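PDB 3GPI: NAD-dependent epimerase/dehydratase, which is of unknown function but probably binds a nicotinamide dinucleotide and acts in redox chemistry. Local coordinates for residues T150-S155 with A191-Y196; P64-Y69 with Y196-R201; R253-A256 with Q260-Y263; V104-S109 with L138-L143; S108-Y113 with L209-D214. One frame throughout, in Å; residues are numbered along the deposited sequence. Where two conformers were deposited one is given.

Contact 1 of 5, residues T150-S155 with A191-Y196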
# COMPACT_ATOMS: atom_id res chain seq x y z
N THR A 150 11.87 4.23 5.54
CA THR A 150 11.21 2.96 5.73
C THR A 150 10.46 2.68 4.45
O THR A 150 9.61 3.45 4.03
CB THR A 150 10.21 3.02 6.86
OG1 THR A 150 10.92 3.29 8.08
CG2 THR A 150 9.46 1.67 6.99
N ILE A 151 10.82 1.56 3.83
CA ILE A 151 10.12 1.06 2.65
C ILE A 151 9.01 0.12 3.16
O ILE A 151 9.22 -0.74 4.01
CB ILE A 151 11.10 0.27 1.80
CG1 ILE A 151 12.14 1.21 1.18
CG2 ILE A 151 10.37 -0.53 0.71
CD1 ILE A 151 13.35 0.45 0.71
N LEU A 152 7.82 0.36 2.61
CA LEU A 152 6.64 -0.41 2.99
C LEU A 152 6.18 -1.18 1.75
O LEU A 152 5.57 -0.59 0.84
CB LEU A 152 5.54 0.55 3.44
CG LEU A 152 5.98 1.40 4.64
CD1 LEU A 152 4.98 2.52 4.85
CD2 LEU A 152 6.15 0.56 5.89
N ARG A 153 6.49 -2.49 1.69
CA ARG A 153 6.04 -3.27 0.53
C ARG A 153 4.63 -3.78 0.78
O ARG A 153 4.44 -4.69 1.59
CB ARG A 153 6.99 -4.45 0.31
CG ARG A 153 8.33 -3.99 -0.26
CD ARG A 153 9.30 -5.15 -0.46
NE ARG A 153 10.60 -4.64 -0.90
CZ ARG A 153 11.75 -5.30 -0.74
NH1 ARG A 153 11.78 -6.49 -0.16
NH2 ARG A 153 12.87 -4.72 -1.14
N PHE A 154 3.65 -3.08 0.19
CA PHE A 154 2.25 -3.42 0.41
C PHE A 154 1.87 -4.61 -0.48
O PHE A 154 2.29 -4.66 -1.66
CB PHE A 154 1.36 -2.25 -0.03
CG PHE A 154 1.10 -1.21 1.03
CD1 PHE A 154 -0.20 -0.78 1.24
CD2 PHE A 154 2.11 -0.67 1.79
CE1 PHE A 154 -0.48 0.21 2.21
CE2 PHE A 154 1.83 0.28 2.79
CZ PHE A 154 0.55 0.74 2.99
N SER A 155 1.11 -5.57 0.07
CA SER A 155 0.46 -6.56 -0.78
C SER A 155 -0.74 -5.92 -1.48
O SER A 155 -0.82 -4.70 -1.57
CB SER A 155 0.12 -7.78 0.05
OG SER A 155 -0.72 -7.49 1.14
N ALA A 191 -3.04 2.51 5.82
CA ALA A 191 -2.94 3.88 6.27
C ALA A 191 -2.65 3.95 7.76
O ALA A 191 -1.80 4.76 8.17
CB ALA A 191 -4.26 4.60 5.98
N ALA A 192 -3.37 3.17 8.55
CA ALA A 192 -3.19 3.23 10.00
C ALA A 192 -1.82 2.72 10.41
O ALA A 192 -1.24 3.20 11.37
CB ALA A 192 -4.28 2.45 10.71
N PHE A 193 -1.25 1.76 9.68
CA PHE A 193 0.10 1.30 10.03
C PHE A 193 1.11 2.42 9.75
O PHE A 193 2.03 2.67 10.56
CB PHE A 193 0.46 0.04 9.23
CG PHE A 193 1.86 -0.47 9.51
CD1 PHE A 193 2.23 -0.81 10.78
CD2 PHE A 193 2.76 -0.65 8.48
CE1 PHE A 193 3.50 -1.30 11.06
CE2 PHE A 193 4.05 -1.13 8.72
CZ PHE A 193 4.41 -1.45 10.01
N ILE A 194 0.98 3.11 8.63
CA ILE A 194 1.88 4.25 8.39
C ILE A 194 1.71 5.33 9.45
O ILE A 194 2.70 5.85 9.99
CB ILE A 194 1.68 4.87 7.02
CG1 ILE A 194 1.96 3.82 5.94
CG2 ILE A 194 2.55 6.11 6.85
CD1 ILE A 194 1.55 4.25 4.56
N ALA A 195 0.47 5.63 9.84
CA ALA A 195 0.25 6.61 10.93
C ALA A 195 0.85 6.12 12.21
O ALA A 195 1.43 6.94 12.97
CB ALA A 195 -1.23 6.91 11.12
N TYR A 196 0.76 4.82 12.47
CA TYR A 196 1.36 4.27 13.69
C TYR A 196 2.88 4.43 13.65
O TYR A 196 3.50 4.85 14.67
CB TYR A 196 0.97 2.80 13.83
CG TYR A 196 1.62 2.05 14.95
CD1 TYR A 196 1.17 2.21 16.26
CD2 TYR A 196 2.65 1.13 14.70
CE1 TYR A 196 1.73 1.50 17.28
CE2 TYR A 196 3.25 0.42 15.75
CZ TYR A 196 2.75 0.61 17.03
OH TYR A 196 3.33 -0.09 18.08
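Leu-152 of the strand pushes its forked end into the flank of helix 187-201, and both branches find partners. The tightest point is CD1, which lies 3.5 Å from Ile-194 CG1, closer than two such carbons usually come. The other methyl of Leu-152, CD2, reaches the Phe-193 ring at CE2, 3.9 Å away and obliquely. Packing relaxes two residues further along the strand: Phe-154 CZ comes within 4.0 Å of Ile-194 CD1, the two side chains meeting at about a right angle. Ile-194 can serve both strand residues because CG1 stands anti to its carbonyl carbon (chi1 -61°) and the chain runs extended to CD1. The Phe-154 ring also takes Leu-152 CB at its edge, in plane, which joins the two strand residues to each other. Toward the solvent side of the helix the contact fades, and Ala-192 there is partly exposed. Strand and helix run nearly antiparallel, 165° apart, with axes 11.4 Å from each other. Leu-14 and Leu-18 of helix 13-24 extend the same apolar layer, touching Phe-154 and Ile-194. All four touching side chains are buried and purely hydrocarbon, so helix and sheet are held by shape and exclusion of water rather than directional bonds.

Contact 2 of 5, residues P64-Y69 with Y196-R201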
# COMPACT_ATOMS: atom_id res chain seq x y z
N PRO A 64 8.15 19.99 5.28
CA PRO A 64 7.72 18.79 6.01
C PRO A 64 8.88 18.17 6.79
O PRO A 64 10.03 18.22 6.35
CB PRO A 64 7.30 17.85 4.87
CG PRO A 64 8.22 18.25 3.73
CD PRO A 64 8.17 19.76 3.82
N GLU A 65 8.58 17.55 7.93
CA GLU A 65 9.53 16.68 8.60
C GLU A 65 9.42 15.26 8.07
O GLU A 65 10.37 14.49 8.19
CB GLU A 65 9.26 16.67 10.10
CG GLU A 65 9.92 17.88 10.80
CD GLU A 65 8.99 19.04 11.11
OE1 GLU A 65 7.75 18.87 11.27
OE2 GLU A 65 9.55 20.16 11.27
N ILE A 66 8.25 14.89 7.52
CA ILE A 66 8.04 13.54 7.04
C ILE A 66 7.49 13.59 5.62
O ILE A 66 6.56 14.36 5.33
CB ILE A 66 7.03 12.78 7.94
CG1 ILE A 66 7.47 12.74 9.40
CG2 ILE A 66 6.73 11.37 7.41
CD1 ILE A 66 8.64 11.85 9.71
N LEU A 67 8.10 12.80 4.72
CA LEU A 67 7.52 12.55 3.40
C LEU A 67 6.93 11.16 3.35
O LEU A 67 7.64 10.22 3.70
CB LEU A 67 8.60 12.68 2.33
CG LEU A 67 8.19 12.27 0.91
CD1 LEU A 67 7.09 13.15 0.33
CD2 LEU A 67 9.44 12.30 0.01
N VAL A 68 5.66 11.04 2.94
CA VAL A 68 5.11 9.72 2.61
C VAL A 68 4.93 9.72 1.10
O VAL A 68 4.17 10.54 0.57
CB VAL A 68 3.74 9.46 3.30
CG1 VAL A 68 3.26 8.07 2.95
CG2 VAL A 68 3.89 9.62 4.80
N TYR A 69 5.64 8.83 0.41
CA TYR A 69 5.61 8.83 -1.04
C TYR A 69 4.82 7.63 -1.51
O TYR A 69 5.25 6.50 -1.31
CB TYR A 69 7.05 8.81 -1.57
CG TYR A 69 7.16 9.10 -3.04
CD1 TYR A 69 7.27 10.40 -3.49
CD2 TYR A 69 7.12 8.07 -3.97
CE1 TYR A 69 7.35 10.68 -4.84
CE2 TYR A 69 7.23 8.33 -5.33
CZ TYR A 69 7.33 9.64 -5.74
OH TYR A 69 7.40 9.90 -7.09
N TYR A 196 0.76 4.82 12.47
CA TYR A 196 1.36 4.27 13.69
C TYR A 196 2.88 4.43 13.65
O TYR A 196 3.50 4.85 14.67
CB TYR A 196 0.97 2.80 13.83
CG TYR A 196 1.62 2.05 14.95
CD1 TYR A 196 1.17 2.21 16.26
CD2 TYR A 196 2.65 1.13 14.70
CE1 TYR A 196 1.73 1.50 17.28
CE2 TYR A 196 3.25 0.42 15.75
CZ TYR A 196 2.75 0.61 17.03
OH TYR A 196 3.33 -0.09 18.08
N LEU A 197 3.49 4.19 12.50
CA LEU A 197 4.95 4.32 12.43
C LEU A 197 5.34 5.77 12.60
O LEU A 197 6.39 6.08 13.15
CB LEU A 197 5.50 3.78 11.11
CG LEU A 197 5.35 2.28 10.92
CD1 LEU A 197 5.91 1.92 9.56
CD2 LEU A 197 6.05 1.49 12.05
N ILE A 198 4.50 6.69 12.13
CA ILE A 198 4.78 8.11 12.30
C ILE A 198 4.69 8.49 13.75
O ILE A 198 5.54 9.28 14.22
CB ILE A 198 3.81 8.94 11.37
CG1 ILE A 198 4.30 8.84 9.92
CG2 ILE A 198 3.73 10.44 11.82
CD1 ILE A 198 3.29 9.35 8.91
N GLN A 199 3.71 7.96 14.48
CA GLN A 199 3.59 8.20 15.93
C GLN A 199 4.77 7.62 16.71
O GLN A 199 5.22 8.22 17.70
CB GLN A 199 2.27 7.65 16.45
CG GLN A 199 2.04 7.93 17.93
CD GLN A 199 0.75 7.33 18.44
OE1 GLN A 199 0.64 6.11 18.59
NE2 GLN A 199 -0.23 8.18 18.70
N GLN A 200 5.31 6.49 16.24
CA GLN A 200 6.41 5.79 16.89
C GLN A 200 7.77 6.39 16.53
O GLN A 200 8.73 6.23 17.32
CB GLN A 200 6.39 4.29 16.51
CG GLN A 200 5.15 3.51 17.00
CD GLN A 200 5.31 2.89 18.37
OE1 GLN A 200 4.51 3.12 19.29
NE2 GLN A 200 6.34 2.06 18.51
N ARG A 201 7.89 7.05 15.36
CA ARG A 201 9.20 7.40 14.72
C ARG A 201 10.11 8.13 15.69
O ARG A 201 11.31 7.83 15.74
CB ARG A 201 9.02 8.19 13.38
CG ARG A 201 10.24 8.98 12.79
CD ARG A 201 11.51 8.16 12.40
NE ARG A 201 12.57 9.01 11.86
CZ ARG A 201 13.38 9.79 12.58
NH1 ARG A 201 13.26 9.86 13.91
NH2 ARG A 201 14.32 10.51 11.97
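Ile-198 points its terminal methyl at Ile-66 and Val-68, two strand residues whose side chains leave the same face of the sheet. The direct interactions are apolar throughout. CD1 of Ile-198 stands 4.3 Å from Ile-66 CG2 and 4.2 Å from Val-68 CG2, an easy van der Waals fit without strain. CG1 of Ile-198 sits beside the backbone N, anti to the carbonyl carbon, and chi2 of 168° straightens the chain so that CD1 is the atom nearest the strand. Val-68 offers CG2, also the branch beside its backbone N, and meets the isoleucine at a slant. The ring of Phe-105, on the neighbouring strand 103-109, packs against both Ile-66 and Ile-198 and continues this apolar layer. Polar interactions lie at the margin: Arg-201 sends NH2 to the carbonyl O of Gln-102, tying this part of the chain to the approach to strand 103-109. Leu-67 and Tyr-69, by contrast, pack on helix 86-95. A parallel strand with helices packed on both faces, here 187-201 on one and 86-95 on the other, is the three-layer alpha/beta/alpha sandwich of the Rossmann fold.

Contact 3 of 5, residues R253-A256 with Q260-Y263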
# COMPACT_ATOMS: atom_id res chain seq x y z
N ARG A 253 7.19 -9.01 11.06
CA ARG A 253 7.79 -7.72 11.47
C ARG A 253 6.72 -6.66 11.77
O ARG A 253 6.77 -5.96 12.77
CB ARG A 253 8.81 -7.22 10.43
CG ARG A 253 10.24 -7.78 10.55
CD ARG A 253 11.16 -6.90 9.72
NE ARG A 253 12.57 -7.16 9.97
CZ ARG A 253 13.25 -8.17 9.42
NH1 ARG A 253 12.66 -9.05 8.60
NH2 ARG A 253 14.53 -8.31 9.71
N LEU A 254 5.68 -6.57 10.94
CA LEU A 254 4.60 -5.63 11.21
C LEU A 254 3.95 -5.95 12.56
O LEU A 254 3.72 -5.06 13.38
CB LEU A 254 3.60 -5.68 10.03
CG LEU A 254 2.30 -4.90 10.18
CD1 LEU A 254 1.72 -4.56 8.80
CD2 LEU A 254 1.29 -5.75 10.98
N LEU A 255 3.70 -7.23 12.84
CA LEU A 255 3.10 -7.60 14.12
C LEU A 255 4.07 -7.24 15.28
O LEU A 255 3.60 -6.75 16.32
CB LEU A 255 2.74 -9.09 14.17
CG LEU A 255 1.58 -9.47 13.23
CD1 LEU A 255 1.29 -10.93 13.31
CD2 LEU A 255 0.32 -8.68 13.56
N ALA A 256 5.36 -7.47 15.08
CA ALA A 256 6.37 -7.20 16.14
C ALA A 256 6.53 -5.72 16.43
O ALA A 256 7.05 -5.35 17.49
CB ALA A 256 7.71 -7.85 15.79
N GLN A 260 -1.67 -3.12 15.69
CA GLN A 260 -2.82 -4.04 15.75
C GLN A 260 -3.70 -3.90 14.52
O GLN A 260 -4.26 -2.85 14.25
CB GLN A 260 -3.65 -3.83 17.01
CG GLN A 260 -2.88 -4.26 18.25
CD GLN A 260 -3.64 -4.02 19.52
OE1 GLN A 260 -4.02 -2.89 19.82
NE2 GLN A 260 -3.85 -5.08 20.29
N LEU A 261 -3.77 -4.97 13.73
CA LEU A 261 -4.61 -4.91 12.55
C LEU A 261 -6.08 -4.68 12.86
O LEU A 261 -6.67 -5.34 13.73
CB LEU A 261 -4.45 -6.20 11.75
CG LEU A 261 -3.11 -6.39 11.04
CD1 LEU A 261 -2.81 -7.88 10.80
CD2 LEU A 261 -2.97 -5.58 9.74
N ILE A 262 -6.67 -3.75 12.12
CA ILE A 262 -8.12 -3.52 12.18
C ILE A 262 -8.84 -4.72 11.56
O ILE A 262 -9.86 -5.18 12.07
CB ILE A 262 -8.51 -2.26 11.40
CG1 ILE A 262 -7.80 -1.03 11.99
CG2 ILE A 262 -10.04 -2.02 11.40
CD1 ILE A 262 -7.86 0.17 11.07
N TYR A 263 -8.31 -5.22 10.43
CA TYR A 263 -8.89 -6.33 9.69
C TYR A 263 -7.82 -7.38 9.57
O TYR A 263 -7.08 -7.41 8.57
CB TYR A 263 -9.34 -5.87 8.30
CG TYR A 263 -10.31 -4.74 8.35
CD1 TYR A 263 -11.65 -4.98 8.70
CD2 TYR A 263 -9.91 -3.45 8.06
CE1 TYR A 263 -12.57 -3.93 8.74
CE2 TYR A 263 -10.82 -2.39 8.12
CZ TYR A 263 -12.14 -2.65 8.45
OH TYR A 263 -13.00 -1.57 8.48
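The carbonyl O of Leu-254 takes a hydrogen bond from Ser-257 OG, fastening the last part of helix 252-256 to the loop that follows; the side chain of the same leucine meets Leu-261 where that loop returns. Leu-261 spreads its two methyls over two consecutive helix residues. CD2 approaches Leu-254 CD2 at 4.4 Å, while CD1 approaches Leu-255 CD2 at 4.2 Å, so each branch has one methyl partner and the fit is loose. The two helix leucines reach the same neighbour by different routes. In Leu-254, CG stands opposite the backbone N (chi1 173°) and continues a CB bond already aimed at the loop; in Leu-255, CG lies beside the N (chi1 -68°), and CD2 at the end of the chain swings across. Here a short helix is covered by the loop that follows it, a helix-loop packing on the way to the C-terminal helix 266-277. Leu-254 is buried, and its side chain also packs on Phe-193 of helix 187-201 and Val-212 of strand 209-212, whereas Leu-255 is exposed. Just beyond Leu-261, the Asp-189 carboxylate accepts from two successive amides, OD1 from Ile-262 N and OD2 from Tyr-263 N, which fixes the loop to helix 187-201. Leu-261 itself also touches Asn-215 and Asn-251.

Contact 4 of 5, residues V104-S109 with L138-L143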
# COMPACT_ATOMS: atom_id res chain seq x y z
N VAL A 104 11.59 9.42 5.38
CA VAL A 104 10.80 9.13 4.20
C VAL A 104 10.13 7.77 4.34
O VAL A 104 10.79 6.77 4.57
CB VAL A 104 11.66 9.11 2.95
CG1 VAL A 104 10.80 8.76 1.74
CG2 VAL A 104 12.34 10.44 2.75
N PHE A 105 8.80 7.71 4.23
CA PHE A 105 8.07 6.45 4.13
C PHE A 105 7.73 6.23 2.68
O PHE A 105 7.06 7.08 2.05
CB PHE A 105 6.80 6.46 4.99
CG PHE A 105 7.05 6.53 6.46
CD1 PHE A 105 7.30 5.36 7.17
CD2 PHE A 105 7.11 7.75 7.15
CE1 PHE A 105 7.54 5.39 8.52
CE2 PHE A 105 7.36 7.77 8.53
CZ PHE A 105 7.58 6.61 9.21
N PHE A 106 8.20 5.11 2.11
CA PHE A 106 7.99 4.88 0.70
C PHE A 106 7.10 3.67 0.52
O PHE A 106 7.44 2.58 1.02
CB PHE A 106 9.36 4.66 0.04
CG PHE A 106 9.29 4.30 -1.41
CD1 PHE A 106 9.10 5.28 -2.38
CD2 PHE A 106 9.43 2.98 -1.81
CE1 PHE A 106 9.02 4.94 -3.75
CE2 PHE A 106 9.36 2.62 -3.16
CZ PHE A 106 9.15 3.59 -4.13
N VAL A 107 5.99 3.84 -0.20
CA VAL A 107 5.05 2.75 -0.42
C VAL A 107 5.48 2.01 -1.66
O VAL A 107 5.39 2.49 -2.78
CB VAL A 107 3.59 3.22 -0.54
CG1 VAL A 107 2.65 2.04 -0.76
CG2 VAL A 107 3.17 4.03 0.71
N SER A 108 5.94 0.80 -1.43
CA SER A 108 6.38 -0.09 -2.50
C SER A 108 5.34 -1.20 -2.64
O SER A 108 4.21 -1.08 -2.16
CB SER A 108 7.72 -0.63 -2.09
OG SER A 108 8.30 -1.49 -3.09
N SER A 109 5.72 -2.29 -3.29
CA SER A 109 4.81 -3.39 -3.58
C SER A 109 5.48 -4.73 -3.35
O SER A 109 6.65 -4.90 -3.69
CB SER A 109 4.45 -3.34 -5.07
OG SER A 109 3.68 -4.48 -5.45
N LEU A 138 12.02 -1.71 -7.49
CA LEU A 138 13.29 -1.87 -6.80
C LEU A 138 14.27 -0.71 -7.13
O LEU A 138 15.04 -0.32 -6.27
CB LEU A 138 13.93 -3.25 -7.05
CG LEU A 138 13.17 -4.45 -6.48
CD1 LEU A 138 13.87 -5.75 -6.99
CD2 LEU A 138 13.06 -4.43 -4.94
N GLU A 139 14.21 -0.17 -8.36
CA GLU A 139 15.04 0.97 -8.72
C GLU A 139 14.66 2.22 -7.91
O GLU A 139 15.55 2.96 -7.47
CB GLU A 139 14.94 1.23 -10.22
CG GLU A 139 15.61 2.50 -10.67
CD GLU A 139 15.74 2.56 -12.16
OE1 GLU A 139 14.71 2.62 -12.86
OE2 GLU A 139 16.90 2.55 -12.63
N ALA A 140 13.35 2.44 -7.72
CA ALA A 140 12.87 3.56 -6.90
C ALA A 140 13.29 3.36 -5.43
O ALA A 140 13.72 4.33 -4.78
CB ALA A 140 11.36 3.76 -7.04
N GLU A 141 13.17 2.13 -4.93
CA GLU A 141 13.56 1.79 -3.56
C GLU A 141 15.02 2.10 -3.30
O GLU A 141 15.37 2.61 -2.23
CB GLU A 141 13.35 0.30 -3.27
CG GLU A 141 11.92 -0.10 -2.88
CD GLU A 141 11.82 -1.54 -2.44
OE1 GLU A 141 12.82 -2.15 -2.03
OE2 GLU A 141 10.72 -2.10 -2.48
N ALA A 142 15.86 1.80 -4.28
CA ALA A 142 17.32 1.74 -4.10
C ALA A 142 17.86 3.06 -3.61
O ALA A 142 18.78 3.09 -2.77
CB ALA A 142 17.99 1.35 -5.41
N LEU A 143 17.29 4.12 -4.16
CA LEU A 143 17.62 5.51 -3.88
C LEU A 143 17.60 5.79 -2.39
O LEU A 143 18.53 6.36 -1.82
CB LEU A 143 16.62 6.40 -4.60
CG LEU A 143 16.92 7.89 -4.84
CD1 LEU A 143 18.26 8.09 -5.61
CD2 LEU A 143 15.78 8.49 -5.61
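Phe-106 packs its ring against helix 132-143, where CZ lies 3.7 Å from Ala-140 CB and CE2 3.7 Å from Glu-141 CG. Both carbons come at the ring obliquely. CG of the phenylalanine is turned opposite the backbone N (chi1 175°), which carries the ring toward the helix, and the small alanine methyl lets the helix lie close. The Glu-141 chain crosses the ring at about a right angle and runs on, extended beyond CG, to the polar half of the contact. There Ser-108 OG donates a short hydrogen bond, 2.6 Å, to Glu-141 OE2, using the anti lone pair of that oxygen, the one facing away from OE1. Strand and helix axes pass 9.3 Å apart at 152°, roughly antiparallel, as expected within a beta-alpha-beta crossover: strand 103-109, helix 132-143 and then strand 149-158, which pairs in parallel beside the first. Arg-153 on that second strand forms a salt bridge through NH2 with Glu-141 OE1, so the two carboxylate oxygens serve both strands of the unit. An alanine in place of Glu-141 would take away the carboxylate, is likely to leave the Ser-108 hydroxyl and the Arg-153 guanidinium without this buried mate, and would probably open a gap beside the Phe-106 ring. The carboxylate and ring planes stand 77° apart, and Leu-89 of helix 86-95 also packs against Phe-106.

Contact 5 of 5, residues S108-Y113 with L209-D214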
# COMPACT_ATOMS: atom_id res chain seq x y z
N SER A 108 5.94 0.80 -1.43
CA SER A 108 6.38 -0.09 -2.50
C SER A 108 5.34 -1.20 -2.64
O SER A 108 4.21 -1.08 -2.16
CB SER A 108 7.72 -0.63 -2.09
OG SER A 108 8.30 -1.49 -3.09
N SER A 109 5.72 -2.29 -3.29
CA SER A 109 4.81 -3.39 -3.58
C SER A 109 5.48 -4.73 -3.35
O SER A 109 6.65 -4.90 -3.69
CB SER A 109 4.45 -3.34 -5.07
OG SER A 109 3.68 -4.48 -5.45
N THR A 110 4.74 -5.71 -2.81
CA THR A 110 5.25 -7.09 -2.73
C THR A 110 5.42 -7.73 -4.11
O THR A 110 5.97 -8.84 -4.17
CB THR A 110 4.41 -7.96 -1.82
OG1 THR A 110 3.05 -7.90 -2.27
CG2 THR A 110 4.50 -7.44 -0.35
N GLY A 111 5.00 -7.06 -5.18
CA GLY A 111 5.21 -7.62 -6.54
C GLY A 111 6.68 -7.67 -6.85
O GLY A 111 7.08 -8.36 -7.80
N VAL A 112 7.54 -7.00 -6.08
CA VAL A 112 8.99 -7.12 -6.29
C VAL A 112 9.46 -8.52 -6.03
O VAL A 112 10.51 -8.92 -6.58
CB VAL A 112 9.82 -6.12 -5.45
CG1 VAL A 112 9.43 -4.68 -5.80
CG2 VAL A 112 9.68 -6.33 -3.96
N TYR A 113 8.72 -9.29 -5.25
CA TYR A 113 9.01 -10.72 -5.05
C TYR A 113 8.41 -11.46 -6.23
O TYR A 113 7.27 -11.93 -6.16
CB TYR A 113 8.39 -11.22 -3.74
CG TYR A 113 8.95 -10.59 -2.51
CD1 TYR A 113 10.18 -10.99 -1.99
CD2 TYR A 113 8.24 -9.62 -1.82
CE1 TYR A 113 10.69 -10.42 -0.84
CE2 TYR A 113 8.74 -9.04 -0.67
CZ TYR A 113 9.94 -9.45 -0.18
OH TYR A 113 10.43 -8.85 0.98
N LEU A 209 12.53 -1.60 6.43
CA LEU A 209 11.67 -2.34 5.50
C LEU A 209 10.65 -3.15 6.24
O LEU A 209 10.98 -3.89 7.15
CB LEU A 209 12.58 -3.26 4.66
CG LEU A 209 11.89 -4.21 3.67
CD1 LEU A 209 11.14 -3.49 2.57
CD2 LEU A 209 12.95 -5.16 3.01
N TYR A 210 9.39 -3.04 5.80
CA TYR A 210 8.32 -3.95 6.26
C TYR A 210 7.54 -4.41 5.08
O TYR A 210 7.28 -3.64 4.14
CB TYR A 210 7.27 -3.22 7.12
CG TYR A 210 7.75 -2.65 8.44
CD1 TYR A 210 7.70 -3.40 9.61
CD2 TYR A 210 8.26 -1.36 8.50
CE1 TYR A 210 8.14 -2.85 10.83
CE2 TYR A 210 8.70 -0.81 9.72
CZ TYR A 210 8.63 -1.57 10.86
OH TYR A 210 9.11 -0.96 12.01
N ILE A 211 7.12 -5.66 5.16
CA ILE A 211 6.04 -6.17 4.32
C ILE A 211 4.73 -5.79 5.03
O ILE A 211 4.54 -6.06 6.23
CB ILE A 211 6.14 -7.69 4.16
CG1 ILE A 211 7.38 -8.01 3.32
CG2 ILE A 211 4.88 -8.22 3.39
CD1 ILE A 211 7.67 -9.51 3.13
N VAL A 212 3.84 -5.12 4.31
CA VAL A 212 2.55 -4.69 4.87
C VAL A 212 1.49 -5.57 4.27
O VAL A 212 1.10 -5.39 3.11
CB VAL A 212 2.32 -3.19 4.57
CG1 VAL A 212 1.08 -2.71 5.30
CG2 VAL A 212 3.48 -2.36 5.10
N THR A 213 1.05 -6.54 5.06
CA THR A 213 0.10 -7.57 4.61
C THR A 213 -0.62 -8.12 5.83
O THR A 213 -0.15 -7.95 6.95
CB THR A 213 0.84 -8.65 3.77
OG1 THR A 213 -0.11 -9.43 3.03
CG2 THR A 213 1.69 -9.56 4.65
N ASP A 214 -1.78 -8.74 5.62
CA ASP A 214 -2.53 -9.25 6.76
C ASP A 214 -2.08 -10.65 7.17
O ASP A 214 -1.09 -11.13 6.65
CB ASP A 214 -4.04 -9.14 6.56
CG ASP A 214 -4.62 -10.24 5.64
OD1 ASP A 214 -3.95 -11.25 5.34
OD2 ASP A 214 -5.81 -10.10 5.32
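Ile-211 branches at CB toward Thr-110, which opens the short 3-10 segment 110-112, and Tyr-113, the residue after it. CG2 goes one way and meets the Thr-110 methyl, CG2, at 3.8 Å, the two side chains crossing at about a right angle. CG1 goes the other way, beside the backbone N (chi1 -69°), and passes 3.9 Å from Tyr-113 OH. The tip, CD1, lies 3.6 Å from Tyr-113 OH and 4.0 Å from CE2, an oblique approach at the phenol end of the ring. That hydroxyl has its polar partner in Arg-153, to whose NH1 it is hydrogen-bonded, and Leu-249 touches all three residues. Replacing Tyr-113 by a serine would probably leave Ile-211 CD1 without its aromatic neighbour and the Arg-153 guanidinium short of one partner. An ST turn leads into the 3-10 segment, Gly-111 N donating to Ser-109 OG (2.9 Å, N-H...O angle 162°). The Thr-110 side chain lies about 4 Å from a bound 1,2-ethanediol, probably a crystallisation additive. A parallel strand that ends in two serines and runs through Thr-110 into a 3-10 turn resembles that of extended short-chain dehydrogenases, where this strand end borders the cofactor and substrate cleft; the same is probable here.

Contacts 1, 2, 4 and 5 are buried and built on one sheet, whereas contact 3 is partly exposed and belongs to the C-terminal region. Contacts 1 and 2 share helix 187-201 and are wholly apolar, covering strands 149-158 and 66-69 on one face; contact 4 lies on the other face and adds a carboxylate. Polar chemistry gathers on that side, where Arg-153, from the strand of contact 1, is common to contacts 4 and 5. Contacts 4 and 5 both draw on strand 103-109, one along its length, the other just beyond its end. Contact 3 touches contact 1 through leucine-aromatic packing.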